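Local coordinates for protein PBP5 (Haemophilus influenzae, PDB 3A3J) that removes C-terminal D-alanyl residues from sugar-peptide precursors of the cell wall, acting as a D-alanyl-D-alanine carboxypeptidase, at residues Q6-T11 / G231-K236; K39-Y44 / A155-H160; F253-T258 / F287-K292. All blocks are in the same frame, centred on the assembly; numbering follows the deposited sequence.

How the interactions relate
Interaction 2 is the buried contact, its centre about 6 Å from the centre of the chain. It packs two helices of the carboxypeptidase part through methionine, isoleucine and aromatic side chains, with no hydrogen bond between the segments, and its first segment holds the probable active-site lysine. The centres of interactions 1 and 3 lie about 21 and 19 Å from that point. Interaction 1 is partly buried, a small contact with one weak backbone bond where a loop meets the end of strand 224-232. Interaction 3 is a surface strand pair with four backbone bonds and a threonine pair. Helix 235-252 leads from interaction 1 directly into strand 253-259 of interaction 3. No two of the contacts touch.

Interaction 1. Residues Q6-T11 / G231-K236; sequences QITAQT and GVPTYK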
loop_
_atom_site.group_PDB
_atom_site.type_symbol
_atom_site.label_atom_id
_atom_site.label_comp_id
_atom_site.label_asym_id
_atom_site.label_seq_id
_atom_site.Cartn_x
_atom_site.Cartn_y
_atom_site.Cartn_z
ATOM N N GLN A 6 -7.034 15.645 -16.127
ATOM C CA GLN A 6 -8.123 16.250 -15.420
ATOM C C GLN A 6 -9.013 15.128 -14.871
ATOM O O GLN A 6 -9.517 14.316 -15.629
ATOM C CB GLN A 6 -8.885 17.152 -16.370
ATOM C CG GLN A 6 -10.252 17.477 -15.876
ATOM C CD GLN A 6 -10.220 18.559 -14.830
ATOM O OE1 GLN A 6 -10.968 18.510 -13.836
ATOM N NE2 GLN A 6 -9.357 19.564 -15.042
ATOM N N ILE A 7 -9.208 15.105 -13.551
ATOM C CA ILE A 7 -9.742 13.938 -12.826
ATOM C C ILE A 7 -10.970 14.398 -12.115
ATOM O O ILE A 7 -10.938 15.430 -11.455
ATOM C CB ILE A 7 -8.722 13.487 -11.814
ATOM C CG1 ILE A 7 -7.468 13.051 -12.571
ATOM C CG2 ILE A 7 -9.240 12.319 -10.933
ATOM C CD1 ILE A 7 -7.702 11.793 -13.428
ATOM N N THR A 8 -12.065 13.671 -12.278
ATOM C CA THR A 8 -13.302 13.992 -11.589
ATOM C C THR A 8 -13.306 13.288 -10.239
ATOM O O THR A 8 -13.687 12.105 -10.160
ATOM C CB THR A 8 -14.453 13.445 -12.425
ATOM O OG1 THR A 8 -14.750 14.383 -13.439
ATOM C CG2 THR A 8 -15.695 13.235 -11.639
ATOM N N ALA A 9 -12.855 13.954 -9.185
ATOM C CA ALA A 9 -12.826 13.301 -7.869
ATOM C C ALA A 9 -12.479 14.334 -6.849
ATOM O O ALA A 9 -11.737 15.254 -7.141
ATOM C CB ALA A 9 -11.813 12.213 -7.840
ATOM N N GLN A 10 -12.975 14.182 -5.634
ATOM C CA GLN A 10 -12.734 15.195 -4.633
ATOM C C GLN A 10 -11.278 15.163 -4.246
ATOM O O GLN A 10 -10.684 16.202 -3.994
ATOM C CB GLN A 10 -13.618 14.956 -3.417
ATOM C CG GLN A 10 -15.108 15.128 -3.656
ATOM C CD GLN A 10 -15.875 15.283 -2.304
ATOM O OE1 GLN A 10 -15.309 15.093 -1.228
ATOM N NE2 GLN A 10 -17.148 15.607 -2.375
ATOM N N THR A 11 -10.670 13.977 -4.269
ATOM C CA THR A 11 -9.351 13.773 -3.724
ATOM C C THR A 11 -8.804 12.619 -4.518
ATOM O O THR A 11 -9.597 11.785 -4.936
ATOM C CB THR A 11 -9.525 13.245 -2.252
ATOM O OG1 THR A 11 -9.726 14.329 -1.352
ATOM C CG2 THR A 11 -8.456 12.402 -1.834
ATOM N N GLY A 231 -14.434 10.444 -3.318
ATOM C CA GLY A 231 -15.502 11.394 -3.602
ATOM C C GLY A 231 -15.752 11.519 -5.099
ATOM O O GLY A 231 -15.897 12.623 -5.573
ATOM N N VAL A 232 -15.792 10.392 -5.839
ATOM C CA VAL A 232 -16.197 10.384 -7.242
ATOM C C VAL A 232 -17.741 10.276 -7.340
ATOM O O VAL A 232 -18.348 9.462 -6.618
ATOM C CB VAL A 232 -15.545 9.212 -8.002
ATOM C CG1 VAL A 232 -15.812 9.343 -9.530
ATOM C CG2 VAL A 232 -14.052 9.189 -7.775
ATOM N N PRO A 233 -18.398 11.091 -8.231
ATOM C CA PRO A 233 -19.882 11.069 -8.247
ATOM C C PRO A 233 -20.522 9.726 -8.644
ATOM O O PRO A 233 -21.614 9.441 -8.172
ATOM C CB PRO A 233 -20.261 12.209 -9.230
ATOM C CG PRO A 233 -19.106 13.180 -9.088
ATOM C CD PRO A 233 -17.864 12.235 -9.018
ATOM N N THR A 234 -19.871 8.885 -9.439
ATOM C CA THR A 234 -20.591 7.724 -9.966
ATOM C C THR A 234 -19.715 6.512 -9.831
ATOM O O THR A 234 -18.486 6.618 -9.838
ATOM C CB THR A 234 -20.998 7.904 -11.502
ATOM O OG1 THR A 234 -19.819 7.803 -12.308
ATOM C CG2 THR A 234 -21.617 9.275 -11.748
ATOM N N TYR A 235 -20.319 5.358 -9.677
ATOM C CA TYR A 235 -19.512 4.164 -9.462
ATOM C C TYR A 235 -18.837 3.624 -10.720
ATOM O O TYR A 235 -17.830 2.901 -10.643
ATOM C CB TYR A 235 -20.314 3.040 -8.794
ATOM C CG TYR A 235 -21.343 2.381 -9.684
ATOM C CD1 TYR A 235 -20.969 1.392 -10.577
ATOM C CD2 TYR A 235 -22.684 2.743 -9.628
ATOM C CE1 TYR A 235 -21.900 0.758 -11.381
ATOM C CE2 TYR A 235 -23.642 2.096 -10.439
ATOM C CZ TYR A 235 -23.221 1.105 -11.307
ATOM O OH TYR A 235 -24.106 0.421 -12.104
ATOM N N LYS A 236 -19.407 3.915 -11.878
ATOM C CA LYS A 236 -18.629 3.731 -13.097
ATOM C C LYS A 236 -17.546 4.775 -13.248
ATOM O O LYS A 236 -16.459 4.459 -13.706
ATOM C CB LYS A 236 -19.557 3.680 -14.323
ATOM C CG LYS A 236 -20.344 2.367 -14.371
ATOM C CD LYS A 236 -21.455 2.457 -15.464
ATOM C CE LYS A 236 -22.536 1.379 -15.279
ATOM N NZ LYS A 236 -23.411 1.449 -16.485
#
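Q10 lies against G231 through both its backbone and its side chain. Q10 N bonds G231 O weakly, at 3.3 Å and with the angle at H bent to 138°. Q10 CG, beside the same backbone N (chi1 -66°), lies 3.3 Å from G231 O and 3.8 Å from G231 CA. G231 has a positive phi of 61° and no side chain, so the methylenes of Q10 can rest directly on its backbone. One residue along, the methyl A9 CB meets V232 CG2 at 3.8 Å, while the other branch of V232, CG1, lies 3.5 Å from T8 O. At the solvent-facing margin T8 CG2, anti to its own backbone N, touches P233 CD at 3.5 Å, the two side chains set obliquely. Both chains are irregular here: Q10 and T11 together face M230 in a classic beta bulge, and G231 and V232 face Y211 in a G1 bulge. The first lies where strands 11-16 and 224-232 pair, the second where 224-232 pairs with 210-218, in the five-stranded antiparallel sheet of the penicillin-recognising, beta-lactamase-like fold. Further out, Q10 is held by N27, whose ND2 bonds its backbone O, and by Q32, whose NE2 bonds its OE1. T8 N is bonded to E241 OE1 of helix 235-252, against which the side chains of I7 and V232 also pack. Beyond P233 the chain enters that helix, with T234 as N-cap, its OG1 bonded to G237 N.

Interaction 2. Residues K39-Y44 / A155-H160; sequences KMMTSY and AIIGAH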
loop_
_atom_site.group_PDB
_atom_site.type_symbol
_atom_site.label_atom_id
_atom_site.label_comp_id
_atom_site.label_asym_id
_atom_site.label_seq_id
_atom_site.Cartn_x
_atom_site.Cartn_y
_atom_site.Cartn_z
ATOM N N LYS A 39 -11.701 -1.829 5.100
ATOM C CA LYS A 39 -11.387 -3.299 5.049
ATOM C C LYS A 39 -9.978 -3.682 4.621
ATOM O O LYS A 39 -9.534 -4.843 4.816
ATOM C CB LYS A 39 -12.418 -4.055 4.183
ATOM C CG LYS A 39 -13.804 -3.978 4.871
ATOM C CD LYS A 39 -14.941 -4.268 3.924
ATOM C CE LYS A 39 -16.313 -4.322 4.678
ATOM N NZ LYS A 39 -16.907 -2.985 4.603
ATOM N N MET A 40 -9.312 -2.774 3.917
ATOM C CA MET A 40 -7.881 -2.990 3.605
ATOM C C MET A 40 -7.030 -3.105 4.905
ATOM O O MET A 40 -6.260 -4.018 5.034
ATOM C CB MET A 40 -7.358 -1.776 2.758
ATOM C CG MET A 40 -7.684 -1.988 1.254
ATOM S SD MET A 40 -7.419 -0.504 0.331
ATOM C CE MET A 40 -5.822 0.244 0.812
ATOM N N MET A 41 -7.217 -2.180 5.838
ATOM C CA MET A 41 -6.540 -2.288 7.174
ATOM C C MET A 41 -6.953 -3.562 7.915
ATOM O O MET A 41 -6.121 -4.364 8.385
ATOM C CB MET A 41 -6.784 -1.039 8.043
ATOM C CG MET A 41 -5.894 -1.028 9.386
ATOM S SD MET A 41 -4.141 -1.422 9.089
ATOM C CE MET A 41 -3.629 0.227 8.829
ATOM N N THR A 42 -8.255 -3.817 7.948
ATOM C CA THR A 42 -8.734 -5.107 8.551
ATOM C C THR A 42 -8.037 -6.320 7.978
ATOM O O THR A 42 -7.599 -7.230 8.707
ATOM C CB THR A 42 -10.294 -5.286 8.400
ATOM O OG1 THR A 42 -10.963 -4.180 9.022
ATOM C CG2 THR A 42 -10.738 -6.601 9.029
ATOM N N SER A 43 -7.957 -6.394 6.640
ATOM C CA SER A 43 -7.226 -7.531 6.009
ATOM C C SER A 43 -5.713 -7.487 6.273
ATOM O O SER A 43 -5.054 -8.517 6.284
ATOM C CB SER A 43 -7.455 -7.456 4.477
ATOM O OG SER A 43 -8.876 -7.119 4.306
ATOM N N TYR A 44 -5.161 -6.289 6.399
ATOM C CA TYR A 44 -3.751 -6.153 6.817
ATOM C C TYR A 44 -3.536 -6.877 8.195
ATOM O O TYR A 44 -2.768 -7.862 8.287
ATOM C CB TYR A 44 -3.291 -4.675 6.861
ATOM C CG TYR A 44 -1.763 -4.613 7.092
ATOM C CD1 TYR A 44 -0.872 -4.687 6.002
ATOM C CD2 TYR A 44 -1.221 -4.621 8.381
ATOM C CE1 TYR A 44 0.540 -4.687 6.194
ATOM C CE2 TYR A 44 0.182 -4.605 8.601
ATOM C CZ TYR A 44 1.052 -4.622 7.489
ATOM O OH TYR A 44 2.416 -4.619 7.648
ATOM N N ALA A 155 -3.102 5.052 -0.040
ATOM C CA ALA A 155 -2.034 4.520 -0.931
ATOM C C ALA A 155 -0.977 3.825 -0.104
ATOM O O ALA A 155 -0.445 2.753 -0.463
ATOM C CB ALA A 155 -1.399 5.671 -1.841
ATOM N N ILE A 156 -0.635 4.440 1.030
ATOM C CA ILE A 156 0.430 3.832 1.890
ATOM C C ILE A 156 -0.020 2.486 2.416
ATOM O O ILE A 156 0.712 1.464 2.347
ATOM C CB ILE A 156 0.887 4.833 3.024
ATOM C CG1 ILE A 156 1.608 6.038 2.410
ATOM C CG2 ILE A 156 1.807 4.101 4.032
ATOM C CD1 ILE A 156 1.671 7.253 3.288
ATOM N N ILE A 157 -1.290 2.413 2.808
ATOM C CA ILE A 157 -1.843 1.111 3.351
ATOM C C ILE A 157 -1.842 0.083 2.270
ATOM O O ILE A 157 -1.439 -1.074 2.472
ATOM C CB ILE A 157 -3.339 1.248 3.959
ATOM C CG1 ILE A 157 -3.308 2.178 5.176
ATOM C CG2 ILE A 157 -3.899 -0.131 4.251
ATOM C CD1 ILE A 157 -4.632 2.817 5.634
ATOM N N GLY A 158 -2.243 0.478 1.067
ATOM C CA GLY A 158 -2.315 -0.600 -0.005
ATOM C C GLY A 158 -0.878 -1.014 -0.329
ATOM O O GLY A 158 -0.593 -2.181 -0.587
ATOM N N ALA A 159 0.082 -0.093 -0.291
ATOM C CA ALA A 159 1.497 -0.599 -0.610
ATOM C C ALA A 159 1.998 -1.623 0.382
ATOM O O ALA A 159 2.736 -2.598 0.049
ATOM C CB ALA A 159 2.483 0.599 -0.673
ATOM N N HIS A 160 1.589 -1.436 1.649
ATOM C CA HIS A 160 2.007 -2.377 2.728
ATOM C C HIS A 160 1.368 -3.711 2.553
ATOM O O HIS A 160 1.984 -4.734 2.787
ATOM C CB HIS A 160 1.609 -1.836 4.102
ATOM C CG HIS A 160 2.668 -0.968 4.722
ATOM N ND1 HIS A 160 3.871 -1.479 5.161
ATOM C CD2 HIS A 160 2.727 0.370 4.925
ATOM C CE1 HIS A 160 4.605 -0.495 5.670
ATOM N NE2 HIS A 160 3.951 0.650 5.505
#
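M40, M41 and Y44 face I157, G158 and H160 across two helical segments that run in roughly the same direction, their axes 9.9 Å apart at closest and inclined by 31°. The first segment belongs to helix 38-51, which carries the lysine of the SxxK motif in the penicillin-recognising fold, and the second to helix 151-164. K39, the probable proton acceptor, takes no part in the packing: its NZ is bonded to S36 OG and H140 O. Its neighbour M40 points across the interface, and a bend at chi3 (46°) turns CE onto the other backbone, 3.6 Å from G158 N, where glycine presents no side chain. The same methyl lies 4.0 Å from I157 CG2. M40 also touches K202, the likely substrate-binding lysine, which places this packing next to the probable active site. I157 fits between the two methionines: its other branch, CG1, meets M41 CE at 4.2 Å, the two side chains crossing at about a right angle. Farther along, Y44 slants across H160. F129 covers both residues, stacking on the imidazole and meeting the phenol ring edge-to-face. D164, a turn beyond H160, ties the polar ends together, its OD2 bonded to both Y44 OH and H160 ND1. Y44 CE1 lies 3.7 Å from H160 CB, with H160 O in the plane of the phenol ring at its edge.

Interaction 3. Residues F253-T258 / F287-K292; sequences FETFKT and FITIPK
K257 crosses obliquely above the rim of the F287 ring, CG making an off-centre CH-pi contact 4.2 Å from the ring centroid and 29° off its normal. K257 CB lies 3.6 Å from F287 CE1, at the rim, and a bend at chi3 (-99°) leaves K257 CE 3.7 Å from F287 CZ. On the same face T255 and T289 sit opposite each other as a non-hydrogen-bonded pair. Each OG1 stands beside its own backbone N, and T255 OG1 and T289 OG1 meet at 2.8 Å. Each also has a partner from the carboxypeptidase part, D16 OD1 for T255 and S19 OG for T289. The other face carries E254, F256, I288 and I290. There F256 and I288 lie side by side, pointing the same way. F256 CE2 lies 3.7 Å from I288 CG1, and T258 CG2 meets the same I288 CG1, the threonine and isoleucine side chains at about a right angle. E254 CG packs on I290 CG1 at 3.5 Å, and E254 OE1 bonds G293 N. I288 and I290 also reach A332 and I331 of strand 329-338. Four backbone bonds join the strands, reciprocal between E254 and I290 and again between F256 and I288; I288 N to F256 O measures 2.8 Å. At the start of the strand the F253 ring meets W248 edge-to-face. This is a two-stranded antiparallel ribbon of the PBP5 C-terminal family region, alternating hydrogen-bonded and non-hydrogen-bonded pairs, which meets the carboxypeptidase part, at D16 and S19, with its threonines and F287.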
loop_
_atom_site.group_PDB
_atom_site.type_symbol
_atom_site.label_atom_id
_atom_site.label_comp_id
_atom_site.label_asym_id
_atom_site.label_seq_id
_atom_site.Cartn_x
_atom_site.Cartn_y
_atom_site.Cartn_z
ATOM N N PHE A 253 5.971 8.021 -17.350
ATOM C CA PHE A 253 6.981 8.024 -16.321
ATOM C C PHE A 253 7.524 6.644 -16.333
ATOM O O PHE A 253 6.949 5.778 -16.924
ATOM C CB PHE A 253 6.376 8.291 -14.962
ATOM C CG PHE A 253 5.905 9.721 -14.736
ATOM C CD1 PHE A 253 6.744 10.660 -14.150
ATOM C CD2 PHE A 253 4.610 10.085 -15.042
ATOM C CE1 PHE A 253 6.302 11.981 -13.902
ATOM C CE2 PHE A 253 4.132 11.383 -14.809
ATOM C CZ PHE A 253 4.981 12.351 -14.234
ATOM N N GLU A 254 8.671 6.449 -15.710
ATOM C CA GLU A 254 9.244 5.140 -15.623
ATOM C C GLU A 254 9.963 5.132 -14.300
ATOM O O GLU A 254 10.197 6.214 -13.698
ATOM C CB GLU A 254 10.251 4.922 -16.746
ATOM C CG GLU A 254 11.302 5.999 -16.826
ATOM C CD GLU A 254 12.223 5.792 -18.010
ATOM O OE1 GLU A 254 11.764 5.198 -19.023
ATOM O OE2 GLU A 254 13.407 6.219 -17.939
ATOM N N THR A 255 10.344 3.931 -13.881
ATOM C CA THR A 255 10.908 3.726 -12.580
ATOM C C THR A 255 12.111 2.813 -12.720
ATOM O O THR A 255 12.072 1.829 -13.390
ATOM C CB THR A 255 9.844 3.121 -11.619
ATOM O OG1 THR A 255 8.989 4.196 -11.183
ATOM C CG2 THR A 255 10.488 2.434 -10.408
ATOM N N PHE A 256 13.219 3.159 -12.117
ATOM C CA PHE A 256 14.318 2.239 -12.188
ATOM C C PHE A 256 15.121 2.201 -10.885
ATOM O O PHE A 256 15.121 3.127 -10.075
ATOM C CB PHE A 256 15.217 2.476 -13.427
ATOM C CG PHE A 256 16.158 3.658 -13.298
ATOM C CD1 PHE A 256 17.525 3.458 -13.036
ATOM C CD2 PHE A 256 15.696 4.960 -13.467
ATOM C CE1 PHE A 256 18.421 4.549 -12.926
ATOM C CE2 PHE A 256 16.569 6.045 -13.352
ATOM C CZ PHE A 256 17.938 5.833 -13.070
ATOM N N LYS A 257 15.770 1.076 -10.717
ATOM C CA LYS A 257 16.533 0.803 -9.544
ATOM C C LYS A 257 17.873 1.543 -9.643
ATOM O O LYS A 257 18.645 1.304 -10.561
ATOM C CB LYS A 257 16.727 -0.708 -9.464
ATOM C CG LYS A 257 17.245 -1.132 -8.115
ATOM C CD LYS A 257 17.689 -2.580 -8.145
ATOM C CE LYS A 257 16.603 -3.451 -7.586
ATOM N NZ LYS A 257 16.960 -4.890 -7.532
ATOM N N THR A 258 18.150 2.473 -8.731
ATOM C CA THR A 258 19.469 3.079 -8.717
ATOM C C THR A 258 20.439 2.438 -7.747
ATOM O O THR A 258 21.648 2.627 -7.881
ATOM C CB THR A 258 19.406 4.543 -8.361
ATOM O OG1 THR A 258 18.876 4.658 -7.049
ATOM C CG2 THR A 258 18.541 5.315 -9.362
ATOM N N PHE A 287 14.968 3.108 -5.684
ATOM C CA PHE A 287 14.270 3.194 -6.980
ATOM C C PHE A 287 13.908 4.616 -7.167
ATOM O O PHE A 287 13.581 5.296 -6.202
ATOM C CB PHE A 287 12.964 2.374 -7.043
ATOM C CG PHE A 287 13.159 0.881 -6.889
ATOM C CD1 PHE A 287 13.337 0.070 -8.002
ATOM C CD2 PHE A 287 13.078 0.286 -5.634
ATOM C CE1 PHE A 287 13.492 -1.281 -7.878
ATOM C CE2 PHE A 287 13.251 -1.065 -5.510
ATOM C CZ PHE A 287 13.455 -1.855 -6.617
ATOM N N ILE A 288 13.961 5.093 -8.396
ATOM C CA ILE A 288 13.502 6.444 -8.586
ATOM C C ILE A 288 12.516 6.476 -9.733
ATOM O O ILE A 288 12.467 5.567 -10.563
ATOM C CB ILE A 288 14.679 7.472 -8.765
ATOM C CG1 ILE A 288 15.426 7.229 -10.077
ATOM C CG2 ILE A 288 15.605 7.420 -7.551
ATOM C CD1 ILE A 288 16.163 8.535 -10.586
ATOM N N THR A 289 11.706 7.504 -9.752
ATOM C CA THR A 289 10.761 7.655 -10.811
ATOM C C THR A 289 11.060 8.946 -11.591
ATOM O O THR A 289 11.113 10.021 -11.018
ATOM C CB THR A 289 9.321 7.678 -10.211
ATOM O OG1 THR A 289 9.074 6.442 -9.515
ATOM C CG2 THR A 289 8.258 7.921 -11.313
ATOM N N ILE A 290 11.205 8.827 -12.906
ATOM C CA ILE A 290 11.591 9.956 -13.785
ATOM C C ILE A 290 10.700 10.025 -15.026
ATOM O O ILE A 290 10.021 9.063 -15.319
ATOM C CB ILE A 290 13.033 9.728 -14.272
ATOM C CG1 ILE A 290 13.092 8.407 -15.074
ATOM C CG2 ILE A 290 13.999 9.743 -13.069
ATOM C CD1 ILE A 290 14.211 7.437 -14.668
ATOM N N PRO A 291 10.712 11.154 -15.770
ATOM C CA PRO A 291 9.984 11.140 -17.035
ATOM C C PRO A 291 10.436 9.965 -17.856
ATOM O O PRO A 291 11.617 9.592 -17.798
ATOM C CB PRO A 291 10.363 12.476 -17.673
ATOM C CG PRO A 291 10.493 13.379 -16.476
ATOM C CD PRO A 291 11.186 12.512 -15.421
ATOM N N LYS A 292 9.495 9.338 -18.561
ATOM C CA LYS A 292 9.790 8.195 -19.418
ATOM C C LYS A 292 10.861 8.579 -20.456
ATOM O O LYS A 292 10.951 9.730 -20.865
ATOM C CB LYS A 292 8.531 7.789 -20.179
ATOM C CG LYS A 292 8.478 6.310 -20.556
ATOM C CD LYS A 292 7.442 6.106 -21.654
ATOM C CE LYS A 292 6.426 5.031 -21.294
ATOM N NZ LYS A 292 7.063 3.684 -21.203
#